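Local coordinates for endostatin (Mus musculus, PDB 1KOE), which inhibits angiogenesis as the C-terminal, heparin-binding fragment of the non-collagenous domain of the collagen XVIII alpha1 chain, at residues A[10-15]-A[106-111]. Residues are numbered along the deposited sequence; the frame is centred on the assembly and turned at random.
Sequences NTPLSG and PAWPQK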
ATOM      1  N   ASN A  10       5.402 -10.005   1.039  1.00  6.40           N
ATOM      2  CA  ASN A  10       5.320 -11.388   0.585  1.00  7.10           C
ATOM      3  C   ASN A  10       4.187 -12.239   1.150  1.00  9.58           C
ATOM      4  O   ASN A  10       4.019 -13.384   0.729  1.00 10.63           O
ATOM      5  CB  ASN A  10       6.673 -12.086   0.766  1.00  7.91           C
ATOM      6  CG  ASN A  10       7.754 -11.510  -0.145  1.00  8.97           C
ATOM      7  OD1 ASN A  10       7.478 -11.037  -1.249  1.00 11.21           O
ATOM      8  ND2 ASN A  10       9.000 -11.558   0.317  1.00 10.82           N
ATOM      9  N   THR A  11       3.477 -11.724   2.150  1.00  7.40           N
ATOM     10  CA  THR A  11       2.327 -12.442   2.693  1.00  9.45           C
ATOM     11  C   THR A  11       1.267 -11.418   3.037  1.00  9.36           C
ATOM     12  O   THR A  11       1.570 -10.236   3.201  1.00  8.96           O
ATOM     13  CB  THR A  11       2.619 -13.181   4.031  1.00 13.02           C
ATOM     14  OG1 THR A  11       2.776 -12.218   5.082  1.00 17.83           O
ATOM     15  CG2 THR A  11       3.862 -14.045   3.939  1.00 15.46           C
ATOM     16  N   PRO A  12      -0.015 -11.842   3.029  1.00 12.03           N
ATOM     17  CA  PRO A  12      -1.070 -10.894   3.390  1.00 10.16           C
ATOM     18  C   PRO A  12      -0.932 -10.712   4.899  1.00  9.92           C
ATOM     19  O   PRO A  12      -0.259 -11.517   5.572  1.00 12.33           O
ATOM     20  CB  PRO A  12      -2.350 -11.659   3.041  1.00 12.46           C
ATOM     21  CG  PRO A  12      -1.969 -13.087   3.191  1.00 15.97           C
ATOM     22  CD  PRO A  12      -0.583 -13.119   2.574  1.00 16.15           C
ATOM     23  N   LEU A  13      -1.544  -9.657   5.426  1.00  9.68           N
ATOM     24  CA  LEU A  13      -1.509  -9.380   6.851  1.00  8.42           C
ATOM     25  C   LEU A  13      -2.886  -8.957   7.306  1.00  7.98           C
ATOM     26  O   LEU A  13      -3.651  -8.379   6.536  1.00  8.15           O
ATOM     27  CB  LEU A  13      -0.541  -8.229   7.137  1.00 11.10           C
ATOM     28  CG  LEU A  13       0.978  -8.446   6.959  1.00 13.54           C
ATOM     29  CD1 LEU A  13       1.706  -7.164   7.376  1.00 15.50           C
ATOM     30  CD2 LEU A  13       1.451  -9.606   7.802  1.00 14.35           C
ATOM     31  N   SER A  14      -3.222  -9.283   8.544  1.00  9.42           N
ATOM     32  CA  SER A  14      -4.494  -8.841   9.112  1.00  9.11           C
ATOM     33  C   SER A  14      -4.220  -7.409   9.609  1.00  9.32           C
ATOM     34  O   SER A  14      -3.111  -6.894   9.455  1.00 10.06           O
ATOM     35  CB  SER A  14      -4.877  -9.729  10.300  1.00 10.20           C
ATOM     36  OG  SER A  14      -4.007  -9.510  11.401  1.00 10.67           O
ATOM     37  N   GLY A  15      -5.209  -6.784  10.239  1.00  7.94           N
ATOM     38  CA  GLY A  15      -5.024  -5.444  10.752  1.00  8.69           C
ATOM     39  C   GLY A  15      -4.072  -5.372  11.942  1.00  9.35           C
ATOM     40  O   GLY A  15      -3.634  -4.282  12.301  1.00 11.59           O
ATOM     41  N   PRO A 106      -2.375 -17.684  -5.513  1.00 17.89           N
ATOM     42  CA  PRO A 106      -3.268 -18.077  -4.413  1.00 16.49           C
ATOM     43  C   PRO A 106      -2.835 -17.752  -2.976  1.00 18.47           C
ATOM     44  O   PRO A 106      -3.649 -17.864  -2.050  1.00 19.70           O
ATOM     45  CB  PRO A 106      -3.445 -19.582  -4.636  1.00 20.92           C
ATOM     46  CG  PRO A 106      -2.112 -19.990  -5.224  1.00 19.91           C
ATOM     47  CD  PRO A 106      -1.845 -18.869  -6.217  1.00 20.85           C
ATOM     48  N   ALA A 107      -1.582 -17.319  -2.793  1.00 15.25           N
ATOM     49  CA  ALA A 107      -1.067 -16.989  -1.459  1.00 13.10           C
ATOM     50  C   ALA A 107      -1.801 -15.796  -0.854  1.00 12.10           C
ATOM     51  O   ALA A 107      -1.725 -15.557   0.349  1.00 16.31           O
ATOM     52  CB  ALA A 107       0.433 -16.734  -1.499  1.00 14.32           C
ATOM     53  N   TRP A 108      -2.469 -15.025  -1.704  1.00 11.10           N
ATOM     54  CA  TRP A 108      -3.282 -13.886  -1.262  1.00 12.47           C
ATOM     55  C   TRP A 108      -4.724 -14.253  -1.653  1.00 14.31           C
ATOM     56  O   TRP A 108      -5.175 -13.957  -2.763  1.00 16.32           O
ATOM     57  CB  TRP A 108      -2.858 -12.598  -1.971  1.00 11.95           C
ATOM     58  CG  TRP A 108      -1.485 -12.109  -1.588  1.00 11.69           C
ATOM     59  CD1 TRP A 108      -1.177 -11.231  -0.588  1.00 12.75           C
ATOM     60  CD2 TRP A 108      -0.238 -12.455  -2.220  1.00 11.65           C
ATOM     61  NE1 TRP A 108       0.181 -11.013  -0.559  1.00 15.29           N
ATOM     62  CE2 TRP A 108       0.780 -11.748  -1.543  1.00 11.33           C
ATOM     63  CE3 TRP A 108       0.111 -13.287  -3.290  1.00 11.70           C
ATOM     64  CZ2 TRP A 108       2.123 -11.849  -1.899  1.00 10.78           C
ATOM     65  CZ3 TRP A 108       1.450 -13.390  -3.649  1.00 13.94           C
ATOM     66  CH2 TRP A 108       2.441 -12.671  -2.950  1.00 14.46           C
ATOM     67  N   PRO A 109      -5.445 -14.947  -0.760  1.00 15.74           N
ATOM     68  CA  PRO A 109      -6.823 -15.359  -1.028  1.00 18.56           C
ATOM     69  C   PRO A 109      -7.803 -14.216  -1.260  1.00 18.21           C
ATOM     70  O   PRO A 109      -8.799 -14.388  -1.961  1.00 21.01           O
ATOM     71  CB  PRO A 109      -7.177 -16.174   0.214  1.00 19.24           C
ATOM     72  CG  PRO A 109      -6.338 -15.555   1.276  1.00 27.60           C
ATOM     73  CD  PRO A 109      -5.025 -15.394   0.580  1.00 18.39           C
ATOM     74  N   GLN A 110      -7.542 -13.057  -0.663  1.00 15.33           N
ATOM     75  CA  GLN A 110      -8.419 -11.910  -0.846  1.00 15.65           C
ATOM     76  C   GLN A 110      -7.646 -10.781  -1.511  1.00 14.94           C
ATOM     77  O   GLN A 110      -6.607 -10.335  -1.021  1.00 15.97           O
ATOM     78  CB  GLN A 110      -9.024 -11.495   0.487  1.00 21.68           C
ATOM     79  CG  GLN A 110      -9.815 -12.636   1.105  1.00 29.04           C
ATOM     80  CD  GLN A 110     -10.904 -12.156   2.005  1.00 41.63           C
ATOM     81  OE1 GLN A 110     -12.051 -11.898   1.540  1.00 54.44           O
ATOM     82  NE2 GLN A 110     -10.610 -12.055   3.297  1.00 38.76           N
ATOM     83  N   LYS A 111      -8.156 -10.339  -2.650  1.00 12.37           N
ATOM     84  CA  LYS A 111      -7.493  -9.321  -3.443  1.00 10.26           C
ATOM     85  C   LYS A 111      -7.781  -7.873  -3.057  1.00 11.42           C
ATOM     86  O   LYS A 111      -7.982  -7.015  -3.929  1.00 14.70           O
ATOM     87  CB  LYS A 111      -7.761  -9.568  -4.926  1.00  8.88           C
ATOM     88  CG  LYS A 111      -7.572 -11.019  -5.342  1.00 10.72           C
ATOM     89  CD  LYS A 111      -6.163 -11.537  -5.074  1.00 11.39           C
ATOM     90  CE  LYS A 111      -6.067 -12.965  -5.582  1.00 12.62           C
ATOM     91  NZ  LYS A 111      -4.747 -13.585  -5.316  1.00 13.55           N
TER
HETATM   92  O   HOH W   1       0.933  -8.573   1.105  1.00  8.09           O
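Pro12 and Trp108 meet where two irregular loops of the compact endostatin fold, which resembles that of the C-type lectins, come together at the surface: residues 10-15, leading from strand 4-8 to helix 19-33, and the loop residues 106-111, just ahead of strand 112-114. The pair illustrates how an indole can join two loops by apolar contact and a shared water. The pyrrolidine touches the five-membered part of the indole, Pro12 CD lying 3.7 Å from Trp108 CD1 with Pro12 CB beside it, and the two side chains cross at a slant. Pro12 CD also rests 3.5 Å from Ala107 O, so the proline ring meets both indole and peptide carbonyl. Further along, the six-membered ring runs beside the backbone of Asn10, with Trp108 CZ2 3.6 Å from Asn10 O; that oxygen accepts a hydrogen bond from Arg100.

The polar join is a single water, whose oxygen lies 3.0 Å from Trp108 NE1 and accepts its hydrogen. The same water donates to Thr11 O, 2.8 Å from its oxygen, so that the indole N-H and the carbonyl are both satisfied.

The CG of Trp108 stands anti to its carbonyl carbon, beside the backbone N (chi1 -68°), which carries the ring toward 10-15, while Ala107 CB sits over one face, 3.8 Å above the plane and displaced toward the rim. Asn10 is held from its other end, OD1 accepting from Asp98 N. On the main-chain side of Trp108, the Lys111 side chain folds back and its NZ, which also bonds Val102 O, donates to Trp108 O at 2.6 Å, tilted 16° from the carbonyl plane.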